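Local coordinates for beta-lactamase-related domain-containing protein (Bacteroides dorei DSM 17855, PDB 5TGF) that is probably a serine hydrolase of the beta-lactamase and penicillin-binding protein kind, with an unknown substrate and a capacity to bind calcium, at residues A[54-59]-A[305-310]; A[87-92]-A[128-133]; A[102-107]-A[153-158]; A[184-189]-A[201-206]; A[250-255]-A[270-275]. All coordinates share one frame; numbering follows the deposited sequence.

Contact 1. Residues A[54-59]-A[305-310]; sequences VYVASA and FFIAHV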
# COMPACT_ATOMS: atom_id res chain seq x y z
N VAL A 54 -9.31 -4.73 -11.05
CA VAL A 54 -9.82 -3.56 -10.37
C VAL A 54 -8.67 -2.59 -10.14
O VAL A 54 -7.55 -2.99 -9.75
CB VAL A 54 -10.45 -3.93 -9.00
CG1 VAL A 54 -11.05 -2.70 -8.36
CG2 VAL A 54 -11.52 -5.00 -9.13
N TYR A 55 -8.94 -1.30 -10.34
CA TYR A 55 -8.02 -0.24 -9.91
C TYR A 55 -8.14 -0.02 -8.40
O TYR A 55 -9.19 0.37 -7.92
CB TYR A 55 -8.33 1.05 -10.64
CG TYR A 55 -7.91 0.98 -12.08
CD1 TYR A 55 -6.58 1.13 -12.42
CD2 TYR A 55 -8.84 0.70 -13.10
CE1 TYR A 55 -6.15 0.97 -13.74
CE2 TYR A 55 -8.42 0.56 -14.43
CZ TYR A 55 -7.08 0.65 -14.72
OH TYR A 55 -6.61 0.55 -16.01
N VAL A 56 -7.10 -0.38 -7.66
CA VAL A 56 -7.19 -0.48 -6.17
C VAL A 56 -6.51 0.68 -5.44
O VAL A 56 -6.44 0.71 -4.18
CB VAL A 56 -6.61 -1.80 -5.65
CG1 VAL A 56 -7.43 -2.97 -6.19
CG2 VAL A 56 -5.14 -1.95 -5.99
N ALA A 57 -6.05 1.66 -6.20
CA ALA A 57 -5.50 2.89 -5.62
C ALA A 57 -4.40 2.61 -4.60
O ALA A 57 -3.48 1.86 -4.93
CB ALA A 57 -6.64 3.71 -5.04
N SER A 58 -4.51 3.10 -3.37
CA SER A 58 -3.41 2.99 -2.42
C SER A 58 -3.11 1.59 -1.95
O SER A 58 -2.09 1.39 -1.30
CB SER A 58 -3.62 3.87 -1.21
OG SER A 58 -3.63 5.22 -1.63
N ALA A 59 -3.95 0.60 -2.28
CA ALA A 59 -3.54 -0.78 -2.03
C ALA A 59 -2.23 -1.13 -2.72
O ALA A 59 -1.48 -1.98 -2.24
CB ALA A 59 -4.64 -1.77 -2.36
N PHE A 305 -7.71 -10.23 1.78
CA PHE A 305 -7.86 -9.12 0.84
C PHE A 305 -9.31 -9.04 0.45
O PHE A 305 -9.90 -10.05 0.02
CB PHE A 305 -6.97 -9.33 -0.37
CG PHE A 305 -7.01 -8.19 -1.37
CD1 PHE A 305 -6.96 -6.87 -0.94
CD2 PHE A 305 -6.92 -8.45 -2.73
CE1 PHE A 305 -6.91 -5.81 -1.84
CE2 PHE A 305 -6.89 -7.41 -3.64
CZ PHE A 305 -6.90 -6.09 -3.20
N PHE A 306 -9.90 -7.86 0.62
CA PHE A 306 -11.20 -7.54 0.01
C PHE A 306 -10.95 -6.57 -1.15
O PHE A 306 -10.33 -5.48 -0.97
CB PHE A 306 -12.13 -6.90 1.04
CG PHE A 306 -13.40 -6.32 0.47
CD1 PHE A 306 -14.46 -7.16 0.07
CD2 PHE A 306 -13.58 -4.96 0.39
CE1 PHE A 306 -15.65 -6.60 -0.40
CE2 PHE A 306 -14.74 -4.41 -0.09
CZ PHE A 306 -15.77 -5.24 -0.52
N ILE A 307 -11.44 -6.94 -2.34
CA ILE A 307 -11.27 -6.12 -3.54
C ILE A 307 -12.64 -5.68 -4.07
O ILE A 307 -13.61 -6.45 -4.13
CB ILE A 307 -10.44 -6.83 -4.62
CG1 ILE A 307 -9.97 -5.84 -5.69
CG2 ILE A 307 -11.19 -8.00 -5.23
CD1 ILE A 307 -9.03 -6.49 -6.71
N ALA A 308 -12.73 -4.39 -4.39
CA ALA A 308 -13.92 -3.74 -4.82
C ALA A 308 -13.59 -2.28 -5.15
O ALA A 308 -12.50 -1.81 -4.80
CB ALA A 308 -15.00 -3.81 -3.75
N HIS A 309 -14.52 -1.59 -5.79
CA HIS A 309 -14.36 -0.17 -6.13
C HIS A 309 -15.70 0.52 -5.89
O HIS A 309 -16.69 0.26 -6.55
CB HIS A 309 -13.87 0.04 -7.57
CG HIS A 309 -13.42 1.45 -7.85
ND1 HIS A 309 -14.25 2.54 -7.72
CD2 HIS A 309 -12.20 1.94 -8.17
CE1 HIS A 309 -13.56 3.65 -7.97
NE2 HIS A 309 -12.31 3.31 -8.22
N VAL A 310 -15.72 1.42 -4.92
CA VAL A 310 -16.97 2.13 -4.53
C VAL A 310 -17.57 2.84 -5.74
O VAL A 310 -16.85 3.29 -6.67
CB VAL A 310 -16.68 3.12 -3.34
CG1 VAL A 310 -15.92 4.35 -3.86
CG2 VAL A 310 -17.94 3.53 -2.59
O HOH W 1 -10.48 -0.12 -5.42

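Contact 2. Residues A[87-92]-A[128-133]; sequences LPQFRG and AVTEIL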
# COMPACT_ATOMS: atom_id res chain seq x y z
N LEU A 87 19.86 10.69 -8.00
CA LEU A 87 19.27 11.61 -8.97
C LEU A 87 19.98 12.98 -8.88
O LEU A 87 19.52 13.88 -8.17
CB LEU A 87 17.76 11.81 -8.74
CG LEU A 87 16.94 10.54 -8.54
CD1 LEU A 87 15.46 10.86 -8.33
CD2 LEU A 87 17.12 9.65 -9.75
N PRO A 88 21.10 13.13 -9.61
CA PRO A 88 21.94 14.30 -9.37
C PRO A 88 21.29 15.64 -9.75
O PRO A 88 21.73 16.69 -9.27
CB PRO A 88 23.21 14.02 -10.20
CG PRO A 88 22.81 12.98 -11.18
CD PRO A 88 21.74 12.16 -10.51
N GLN A 89 20.20 15.63 -10.52
CA GLN A 89 19.48 16.85 -10.75
C GLN A 89 18.89 17.45 -9.47
O GLN A 89 18.50 18.62 -9.48
CB GLN A 89 18.39 16.67 -11.86
CG GLN A 89 17.11 15.95 -11.45
CD GLN A 89 16.03 15.89 -12.54
OE1 GLN A 89 15.23 14.95 -12.58
NE2 GLN A 89 16.00 16.90 -13.41
N PHE A 90 18.85 16.69 -8.38
CA PHE A 90 18.36 17.22 -7.09
C PHE A 90 19.43 17.94 -6.25
O PHE A 90 19.10 18.49 -5.21
CB PHE A 90 17.73 16.10 -6.24
CG PHE A 90 16.31 15.76 -6.63
CD1 PHE A 90 16.04 15.09 -7.80
CD2 PHE A 90 15.26 16.11 -5.80
CE1 PHE A 90 14.74 14.79 -8.16
CE2 PHE A 90 13.95 15.81 -6.15
CZ PHE A 90 13.69 15.16 -7.33
N ARG A 91 20.71 17.91 -6.66
CA ARG A 91 21.76 18.61 -5.91
C ARG A 91 21.52 20.11 -6.01
O ARG A 91 21.13 20.60 -7.07
CB ARG A 91 23.15 18.31 -6.46
CG ARG A 91 23.73 16.95 -6.11
CD ARG A 91 24.24 16.88 -4.66
NE ARG A 91 24.93 15.62 -4.37
CZ ARG A 91 25.30 15.21 -3.15
NH1 ARG A 91 25.03 15.96 -2.07
NH2 ARG A 91 25.92 14.04 -3.02
N GLY A 92 21.66 20.83 -4.91
CA GLY A 92 21.35 22.25 -4.87
C GLY A 92 19.97 22.56 -4.33
O GLY A 92 19.65 23.72 -4.08
N ALA A 128 7.83 12.56 -14.50
CA ALA A 128 7.14 12.91 -13.24
C ALA A 128 8.07 13.64 -12.30
O ALA A 128 7.68 14.62 -11.69
CB ALA A 128 6.58 11.68 -12.54
N VAL A 129 9.28 13.13 -12.15
CA VAL A 129 10.20 13.65 -11.15
C VAL A 129 10.77 15.04 -11.50
O VAL A 129 11.02 15.84 -10.62
CB VAL A 129 11.33 12.63 -10.86
CG1 VAL A 129 12.43 13.28 -10.07
CG2 VAL A 129 10.78 11.44 -10.12
N THR A 130 10.94 15.31 -12.79
CA THR A 130 11.26 16.66 -13.27
C THR A 130 10.22 17.69 -12.85
O THR A 130 10.57 18.78 -12.39
CB THR A 130 11.42 16.69 -14.80
OG1 THR A 130 12.44 15.77 -15.17
CG2 THR A 130 11.84 18.10 -15.27
N GLU A 131 8.94 17.37 -12.96
CA GLU A 131 7.90 18.29 -12.49
C GLU A 131 7.89 18.42 -10.96
O GLU A 131 7.76 19.53 -10.43
CB GLU A 131 6.53 17.89 -12.98
CG GLU A 131 5.45 18.86 -12.48
CD GLU A 131 4.22 18.91 -13.36
OE1 GLU A 131 4.08 18.02 -14.24
OE2 GLU A 131 3.39 19.82 -13.15
N ILE A 132 8.10 17.32 -10.25
CA ILE A 132 8.10 17.37 -8.79
C ILE A 132 9.30 18.21 -8.28
O ILE A 132 9.20 18.90 -7.26
CB ILE A 132 8.09 15.96 -8.18
CG1 ILE A 132 6.79 15.25 -8.56
CG2 ILE A 132 8.31 16.02 -6.65
CD1 ILE A 132 6.92 13.74 -8.48
N LEU A 133 10.40 18.18 -9.01
CA LEU A 133 11.63 18.89 -8.61
C LEU A 133 11.37 20.39 -8.46
O LEU A 133 11.95 21.02 -7.61
CB LEU A 133 12.76 18.62 -9.60
CG LEU A 133 14.06 19.44 -9.44
CD1 LEU A 133 14.69 19.21 -8.08
CD2 LEU A 133 15.03 19.10 -10.54

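Contact 3. Residues A[102-107]-A[153-158]; sequences QLLSHT and QIAGRM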
# COMPACT_ATOMS: atom_id res chain seq x y z
N GLN A 102 12.23 7.97 3.95
CA GLN A 102 11.35 9.10 4.28
C GLN A 102 10.30 9.31 3.19
O GLN A 102 9.15 9.66 3.49
CB GLN A 102 12.12 10.40 4.50
CG GLN A 102 12.92 10.35 5.79
CD GLN A 102 13.90 11.51 5.99
OE1 GLN A 102 14.42 12.09 5.04
NE2 GLN A 102 14.21 11.78 7.24
N LEU A 103 10.72 9.13 1.95
CA LEU A 103 9.79 9.18 0.83
C LEU A 103 8.65 8.18 1.02
O LEU A 103 7.49 8.51 0.85
CB LEU A 103 10.52 8.93 -0.52
CG LEU A 103 11.58 9.97 -0.94
CD1 LEU A 103 12.45 9.46 -2.09
CD2 LEU A 103 10.95 11.30 -1.30
N LEU A 104 8.99 6.96 1.42
CA LEU A 104 8.02 5.88 1.46
C LEU A 104 7.21 5.82 2.76
O LEU A 104 6.45 4.89 2.96
CB LEU A 104 8.74 4.55 1.25
CG LEU A 104 9.31 4.29 -0.13
CD1 LEU A 104 10.32 3.16 -0.11
CD2 LEU A 104 8.22 3.98 -1.12
N SER A 105 7.48 6.74 3.70
CA SER A 105 6.80 6.75 4.99
C SER A 105 5.99 8.02 5.19
O SER A 105 5.48 8.25 6.28
CB SER A 105 7.81 6.60 6.12
OG SER A 105 8.72 7.70 6.15
N HIS A 106 5.80 8.81 4.12
CA HIS A 106 5.05 10.04 4.16
C HIS A 106 5.65 11.08 5.10
O HIS A 106 4.91 11.85 5.73
CB HIS A 106 3.60 9.76 4.50
CG HIS A 106 2.97 8.79 3.55
ND1 HIS A 106 2.85 9.07 2.21
CD2 HIS A 106 2.53 7.52 3.73
CE1 HIS A 106 2.34 8.01 1.59
NE2 HIS A 106 2.10 7.09 2.50
N THR A 107 6.97 10.99 5.33
CA THR A 107 7.65 11.90 6.25
C THR A 107 8.70 12.76 5.51
O THR A 107 9.50 13.41 6.15
CB THR A 107 8.29 11.20 7.45
OG1 THR A 107 9.22 10.20 7.01
CG2 THR A 107 7.23 10.55 8.31
N GLN A 153 6.83 8.80 -6.14
CA GLN A 153 7.33 8.91 -7.52
C GLN A 153 8.83 9.03 -7.54
O GLN A 153 9.50 8.39 -8.35
CB GLN A 153 6.73 10.09 -8.29
CG GLN A 153 5.23 10.10 -8.36
CD GLN A 153 4.69 9.05 -9.28
OE1 GLN A 153 4.48 7.89 -8.88
NE2 GLN A 153 4.43 9.43 -10.52
N ILE A 154 9.36 9.83 -6.64
CA ILE A 154 10.81 10.01 -6.51
C ILE A 154 11.46 8.69 -6.08
O ILE A 154 12.46 8.27 -6.68
CB ILE A 154 11.16 11.11 -5.51
CG1 ILE A 154 10.54 12.45 -5.95
CG2 ILE A 154 12.66 11.25 -5.34
CD1 ILE A 154 10.91 13.57 -4.99
N ALA A 155 10.88 8.03 -5.07
CA ALA A 155 11.37 6.72 -4.62
C ALA A 155 11.43 5.73 -5.76
O ALA A 155 12.44 5.03 -5.93
CB ALA A 155 10.49 6.17 -3.48
N GLY A 156 10.36 5.65 -6.54
CA GLY A 156 10.33 4.79 -7.68
C GLY A 156 11.43 5.10 -8.71
O GLY A 156 12.01 4.18 -9.29
N ARG A 157 11.67 6.39 -8.97
CA ARG A 157 12.70 6.80 -9.92
C ARG A 157 14.10 6.41 -9.42
O ARG A 157 14.97 6.06 -10.23
CB ARG A 157 12.63 8.29 -10.17
CG ARG A 157 13.63 8.83 -11.19
CD ARG A 157 13.44 8.27 -12.56
NE ARG A 157 14.54 8.69 -13.44
CZ ARG A 157 15.11 7.93 -14.37
NH1 ARG A 157 14.68 6.71 -14.63
NH2 ARG A 157 16.13 8.42 -15.07
N MSE A 158 14.32 6.43 -8.11
CA MSE A 158 15.63 6.06 -7.58
C MSE A 158 15.87 4.57 -7.86
O MSE A 158 16.99 4.19 -8.26
CB MSE A 158 15.80 6.35 -6.11
CG MSE A 158 15.78 7.83 -5.74
SE MSE A 158 15.51 8.09 -3.82
CE MSE A 158 17.26 7.58 -3.06

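Contact 4. Residues A[184-189]-A[201-206]; sequences SHFAPV and GGLCTT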
# COMPACT_ATOMS: atom_id res chain seq x y z
N SER A 184 -1.76 -7.97 -13.21
CA SER A 184 -1.48 -6.76 -12.46
C SER A 184 -0.58 -5.79 -13.21
O SER A 184 0.32 -6.21 -13.94
CB SER A 184 -0.85 -7.11 -11.12
OG SER A 184 -1.75 -7.86 -10.34
N HIS A 185 -0.78 -4.49 -13.00
CA HIS A 185 0.15 -3.47 -13.52
C HIS A 185 -0.07 -2.11 -12.84
O HIS A 185 -1.19 -1.80 -12.44
CB HIS A 185 0.02 -3.28 -15.03
CG HIS A 185 -1.38 -3.15 -15.52
ND1 HIS A 185 -2.10 -1.98 -15.42
CD2 HIS A 185 -2.21 -4.06 -16.08
CE1 HIS A 185 -3.30 -2.17 -15.94
NE2 HIS A 185 -3.41 -3.43 -16.30
N PHE A 186 1.01 -1.35 -12.70
CA PHE A 186 0.99 0.05 -12.22
C PHE A 186 0.80 1.06 -13.35
O PHE A 186 0.32 2.16 -13.11
CB PHE A 186 2.30 0.37 -11.49
CG PHE A 186 2.41 -0.25 -10.12
CD1 PHE A 186 1.91 0.41 -9.00
CD2 PHE A 186 3.03 -1.49 -9.94
CE1 PHE A 186 2.11 -0.13 -7.72
CE2 PHE A 186 3.20 -2.03 -8.67
CZ PHE A 186 2.72 -1.36 -7.57
N ALA A 187 1.21 0.68 -14.56
CA ALA A 187 1.12 1.54 -15.74
C ALA A 187 0.63 0.69 -16.90
O ALA A 187 0.89 -0.53 -16.91
CB ALA A 187 2.49 2.11 -16.07
N PRO A 188 -0.06 1.30 -17.88
CA PRO A 188 -0.40 2.73 -17.91
C PRO A 188 -1.42 3.12 -16.84
O PRO A 188 -2.25 2.29 -16.41
CB PRO A 188 -0.99 2.94 -19.30
CG PRO A 188 -1.51 1.60 -19.70
CD PRO A 188 -0.67 0.56 -19.00
N VAL A 189 -1.31 4.37 -16.43
CA VAL A 189 -2.12 4.96 -15.37
C VAL A 189 -3.51 5.29 -15.90
O VAL A 189 -3.62 5.96 -16.92
CB VAL A 189 -1.40 6.21 -14.84
CG1 VAL A 189 -2.21 6.95 -13.80
CG2 VAL A 189 -0.06 5.81 -14.29
N GLY A 201 -1.04 5.29 -6.40
CA GLY A 201 -2.41 4.98 -6.72
C GLY A 201 -2.68 4.29 -8.04
O GLY A 201 -3.84 4.08 -8.34
N GLY A 202 -1.65 3.84 -8.76
CA GLY A 202 -1.87 3.34 -10.11
C GLY A 202 -2.25 1.88 -10.28
O GLY A 202 -2.70 1.49 -11.37
N LEU A 203 -2.02 1.07 -9.25
CA LEU A 203 -2.11 -0.39 -9.36
C LEU A 203 -3.50 -0.88 -9.77
O LEU A 203 -4.55 -0.50 -9.19
CB LEU A 203 -1.68 -1.07 -8.04
CG LEU A 203 -1.70 -2.61 -8.12
CD1 LEU A 203 -0.66 -3.14 -9.11
CD2 LEU A 203 -1.43 -3.24 -6.77
N CYS A 204 -3.49 -1.66 -10.84
CA CYS A 204 -4.63 -2.47 -11.26
C CYS A 204 -4.28 -3.94 -10.96
O CYS A 204 -3.20 -4.37 -11.32
CB CYS A 204 -4.84 -2.28 -12.76
SG CYS A 204 -6.39 -2.98 -13.39
N THR A 205 -5.18 -4.65 -10.26
CA THR A 205 -4.90 -6.02 -9.84
C THR A 205 -6.19 -6.85 -9.69
O THR A 205 -7.26 -6.43 -10.08
CB THR A 205 -4.04 -6.03 -8.57
OG1 THR A 205 -3.45 -7.33 -8.36
CG2 THR A 205 -4.82 -5.62 -7.35
N THR A 206 -6.04 -8.07 -9.22
CA THR A 206 -7.18 -8.97 -9.00
C THR A 206 -7.07 -9.53 -7.59
O THR A 206 -5.99 -9.49 -6.99
CB THR A 206 -7.16 -10.12 -10.01
OG1 THR A 206 -5.97 -10.88 -9.83
CG2 THR A 206 -7.18 -9.60 -11.45
O HOH W 2 -2.43 0.63 -14.07

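Contact 5. Residues A[250-255]-A[270-275]; sequences GEYVEK and WRELVD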
# COMPACT_ATOMS: atom_id res chain seq x y z
N GLY A 250 -6.21 12.61 14.02
CA GLY A 250 -7.16 12.24 12.97
C GLY A 250 -6.58 11.63 11.69
O GLY A 250 -7.23 11.62 10.67
N GLU A 251 -5.36 11.08 11.74
CA GLU A 251 -4.89 10.29 10.59
C GLU A 251 -5.60 8.92 10.64
O GLU A 251 -6.27 8.58 11.62
CB GLU A 251 -3.37 10.14 10.61
CG GLU A 251 -2.60 11.45 10.64
CD GLU A 251 -2.64 12.23 9.33
OE1 GLU A 251 -3.04 11.72 8.27
OE2 GLU A 251 -2.30 13.44 9.37
N TYR A 252 -5.43 8.15 9.57
CA TYR A 252 -6.21 6.93 9.36
C TYR A 252 -6.21 5.95 10.52
O TYR A 252 -7.26 5.44 10.89
CB TYR A 252 -5.75 6.24 8.07
CG TYR A 252 -6.28 4.83 7.94
CD1 TYR A 252 -7.54 4.55 7.40
CD2 TYR A 252 -5.51 3.79 8.35
CE1 TYR A 252 -7.97 3.24 7.31
CE2 TYR A 252 -5.93 2.50 8.23
CZ TYR A 252 -7.17 2.23 7.76
OH TYR A 252 -7.54 0.89 7.80
N VAL A 253 -5.05 5.68 11.13
CA VAL A 253 -5.02 4.67 12.20
C VAL A 253 -5.87 5.12 13.43
O VAL A 253 -6.64 4.30 14.01
CB VAL A 253 -3.58 4.30 12.57
CG1 VAL A 253 -3.51 3.58 13.89
CG2 VAL A 253 -2.93 3.48 11.46
N GLU A 254 -5.76 6.39 13.80
CA GLU A 254 -6.53 6.93 14.93
C GLU A 254 -8.02 7.01 14.59
O GLU A 254 -8.86 6.52 15.35
CB GLU A 254 -6.03 8.33 15.38
CG GLU A 254 -6.92 8.98 16.48
CD GLU A 254 -6.64 10.50 16.69
OE1 GLU A 254 -5.46 10.88 16.65
OE2 GLU A 254 -7.60 11.33 16.85
N LYS A 255 -8.32 7.47 13.39
CA LYS A 255 -9.68 7.69 12.95
C LYS A 255 -10.44 6.40 12.64
O LYS A 255 -11.59 6.27 13.00
CB LYS A 255 -9.68 8.60 11.70
CG LYS A 255 -11.09 9.01 11.29
CD LYS A 255 -11.07 10.24 10.41
CE LYS A 255 -12.40 10.36 9.69
NZ LYS A 255 -12.36 11.47 8.71
N TRP A 270 0.51 0.76 6.41
CA TRP A 270 0.11 1.22 7.73
C TRP A 270 0.37 0.15 8.77
O TRP A 270 0.09 -1.07 8.56
CB TRP A 270 -1.41 1.56 7.78
CG TRP A 270 -1.85 2.68 6.87
CD1 TRP A 270 -2.31 2.56 5.57
CD2 TRP A 270 -1.93 4.07 7.18
NE1 TRP A 270 -2.57 3.80 5.05
CE2 TRP A 270 -2.36 4.74 6.03
CE3 TRP A 270 -1.58 4.83 8.31
CZ2 TRP A 270 -2.48 6.12 5.97
CZ3 TRP A 270 -1.74 6.22 8.26
CH2 TRP A 270 -2.18 6.84 7.11
N ARG A 271 0.90 0.60 9.90
CA ARG A 271 1.00 -0.17 11.12
C ARG A 271 -0.24 0.02 11.98
O ARG A 271 -0.34 0.96 12.74
CB ARG A 271 2.29 0.23 11.85
CG ARG A 271 3.56 -0.07 11.05
CD ARG A 271 4.86 0.48 11.65
NE ARG A 271 4.86 0.60 13.12
CZ ARG A 271 5.52 -0.16 13.99
NH1 ARG A 271 6.19 -1.24 13.63
NH2 ARG A 271 5.42 0.15 15.25
N GLU A 272 -1.27 -0.78 11.71
CA GLU A 272 -2.60 -0.53 12.30
C GLU A 272 -2.63 -0.91 13.79
O GLU A 272 -3.21 -0.19 14.59
CB GLU A 272 -3.70 -1.30 11.58
CG GLU A 272 -3.95 -0.85 10.15
CD GLU A 272 -5.19 -1.49 9.54
OE1 GLU A 272 -5.55 -2.61 9.93
OE2 GLU A 272 -5.73 -0.91 8.60
N LEU A 273 -2.05 -2.05 14.15
CA LEU A 273 -2.02 -2.46 15.57
C LEU A 273 -0.57 -2.77 15.94
O LEU A 273 0.14 -3.54 15.23
CB LEU A 273 -2.88 -3.70 15.80
CG LEU A 273 -4.33 -3.65 15.35
CD1 LEU A 273 -5.00 -5.02 15.50
CD2 LEU A 273 -5.05 -2.58 16.16
N VAL A 274 -0.17 -2.25 17.11
CA VAL A 274 1.23 -2.32 17.53
C VAL A 274 1.32 -2.77 18.97
O VAL A 274 0.47 -2.42 19.81
CB VAL A 274 1.91 -0.95 17.32
CG1 VAL A 274 3.31 -0.93 17.87
CG2 VAL A 274 2.00 -0.62 15.83
N ASP A 275 2.29 -3.64 19.24
CA ASP A 275 2.61 -4.02 20.63
C ASP A 275 3.62 -3.00 21.22
O ASP A 275 4.76 -2.93 20.77
CB ASP A 275 3.19 -5.44 20.65
CG ASP A 275 3.63 -5.88 22.04
OD1 ASP A 275 2.76 -5.98 22.92
OD2 ASP A 275 4.85 -6.06 22.27

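Contact 1. Residues A[54-59]-A[305-310]
Val-54 and Ile-307 reach for each other tip to tip, and the contact is built around that meeting. Ile-307 stretches out with CG1 anti to its backbone N (chi1 -165°) and an extended end, so its CD1 comes within 3.7 Å of Val-54 CB. Val-54 divides its methyls: CG2 leans on Ile-307 CD1, while CG1, anti to the backbone N, turns to His-309 CB at 4.0 Å. Val-56 crosses Ile-307 obliquely, its CG1 lying 3.9 Å from Ile-307 CG1 and also at the edge of the Phe-305 ring. The imidazole of His-309 brings its CD2 edge to Tyr-55 O at 3.4 Å. ND1 bonds in the ring plane to a lone pair of Val-310 O (2.9 Å) and NE2 to His-195, holding the ring at both nitrogens. No direct hydrogen bond crosses; instead a single water donates to both Tyr-55 O (2.9 Å) and Ala-308 O (2.7 Å). The contact joins the main sheet to strand 54-55, which leads into helix 60-74; Ser-58, in an SxxK pattern, is probably the nucleophile. Strand 302-307 lies between strands 28-35 and 293-297, with helix 207-218 packed on Phe-305 and Ile-307; strand 54-55 pairs with 204-205.

Contact 2. Residues A[87-92]-A[128-133]
Leu-133 forks against the turn of residues 87-92, one methyl on the face of Phe-90 and the other on Gln-89. Its chi1 of 172° sends CG toward the turn, and chi2 of 60° then sets CD1 over the centre of the Phe-90 ring, 3.9 Å from the centroid and only 12° off the normal, a clear CH-pi contact. The other prong, CD2, rests 3.7 Å from Gln-89 O and equally close to Gln-89 NE2. One helical turn earlier Val-129 supplies the second wall: its CG1 abuts the edge of the same ring, in plane, at 3.4 Å from Phe-90 CE1. The phenyl group is therefore a wedge between two side chains four residues apart, touched on a face by one and on an edge by the other. Leu-87 CD1 adds a looser bump against Val-129 CG1, at 4.3 Å. On the solvent side the extended Gln-89 amide crosses Thr-130, whose hydroxyl bonds back to Asp-126 O within its own helix. The 3-10 turn 88-90, which follows helix 83-86, is thereby docked on helix 125-133 in the helical part of the beta-lactamase fold; helix 150-163 touches both, with Val-161 against Leu-87 and Arg-157 against Val-129.

Contact 3. Residues A[102-107]-A[153-158]
Ser-105 OG is the best-held polar atom here, with three oxygens around it: Thr-107 OG1 at 2.7 Å, Arg-101 O in a hydrogen bond and Gln-241 O in a weak one. Gln-102 O takes the backbone N of Thr-107 at 3.1 Å and, weakly, that of Ser-105. These bonds tighten the turn that ends helix 100-103, and the apolar contact grows from its first residues. With CG anti to its carbonyl carbon (chi1 -64°), Leu-103 sends CD1 across Ile-154 at about a right angle, 3.7 Å from Ile-154 CG2. The same methyl lies 3.7 Å from Ala-155 N and 3.8 Å from the selenium (SE) of Met-158, a selenomethionine bent at chi3. The small Ala-155 lets the backbones approach, its CB meeting Leu-103 CB at 4.0 Å and Leu-104 CD2 at 3.9 Å. Val-83 covers Leu-103, Ile-154 and Met-158 from helix 83-86, and Ile-68 of helix 60-74 touches Leu-104 and Ala-155. Such packing of helix 100-103 on helix 150-163 belongs to the helical part of the beta-lactamase fold; Met-158 lies about 4 Å, side chain to side chain, from Leu-77, seen to bind calcium in a crystal of this protein, though none is bound to this chain here.

Contact 4. Residues A[184-189]-A[201-206]
His-185 holds its CG in the crowded position between the backbone N and the carbonyl carbon (chi1 46°), and this torsion swings the imidazole back to Cys-204 although the CB points away. CE1 then settles 3.5 Å from Cys-204 CB. Leu-203, with CG anti to its backbone N, and Phe-186, with CG beside its own, bring a methyl and a ring together. The motif underneath is a single antiparallel beta bridge, in which His-185 and Cys-204 form a hydrogen-bonded pair. Cys-204 N donates to His-185 O at 2.8 Å, almost straight at 178°, and His-185 N returns a bond to Cys-204 O at 2.9 Å. Cys-204 thereby gains a partner on one edge, while Leu-203 and Thr-205 bond to strand 54-55 on the other. On the side of Phe-186, Leu-203 CD1 makes a CH-pi contact over the ring centre, 4.0 Å from the centroid and 8° off the normal, and Phe-171 and Phe-167 meet the ring edge-to-face. A water in the plane of the imidazole, 3.0 Å from His-185 ND1, also lies within bonding distance of Gly-202 O and Pro-188 O; NE2 is taken by Lys-53. At the far end of the pair Thr-205 OG1 donates to Ser-184 OG at 2.7 Å, and that serine hydroxyl is bonded in turn to Asp-209 OD2.

Contact 5. Residues A[250-255]-A[270-275]
Tyr-252 and Val-253, the first residues of helix 252-257, press on Trp-270 and Glu-272 of strand 270-274, the edge strand of the main antiparallel sheet, just where a classic beta bulge sets Glu-272 and Leu-273 both opposite Gln-283. The inner part is tight. The backbone sets Tyr-252 CB over the six-membered ring of Trp-270, a CH-pi contact 3.9 Å from the centroid, and chi1 167° then turns the phenol along the indole. Further out its edge meets the indole face, the Tyr-252 ring and the five-membered ring of Trp-270 having centroids 4.8 Å apart and planes at 50°. Val-253 slides past Trp-270 in the opposite direction, CG2 at 3.7 Å from Trp-270 CE3, while its CG1 lies 3.8 Å from Glu-272 O, a carbonyl buried here without a hydrogen-bonding partner. The outer side is looser: Lys-255 is exposed and meets Tyr-324 in a cation-pi contact, and Gly-250 N is tied only weakly to Glu-254 OE1, at 3.2 Å. Near the helix start a glycerol, probably from the crystallisation liquor, bonds to Glu-251 OE1 and Tyr-252 N beside Trp-270, whose indole also touches residues of the SxxK pattern; this end may therefore border a pocket. Four donors converge on the buried Glu-272 carboxylate, which would suit a charged state: Tyr-293 and Gln-283 at OE1, Ser-285 and Tyr-252 at OE2. The phenol donates from Tyr-252 OH to Glu-272 OE2 at 2.7 Å, approaching 32° out of the carboxylate plane.

Overall arrangement
Contact 1 closes a loop of 245 residues within which the other four are nested. Contacts 2 and 3 interleave along the chain, then contacts 4 and 5 follow in series. Contacts 2 and 3 form the helical side, with centres 13 Å apart, and they touch where helix 125-133 packs on helix 150-163. Contacts 1 and 4, 10 Å apart between centres, are joined by the two-stranded pairing of 54-55 with 204-205, while contacts 1 and 5 both reach the six-stranded sheet. Contacts 2 and 5 are furthest separated, about 32 Å between centres. Sheet and helical parts thus flank the probable SxxK site, as in serine beta-lactamases.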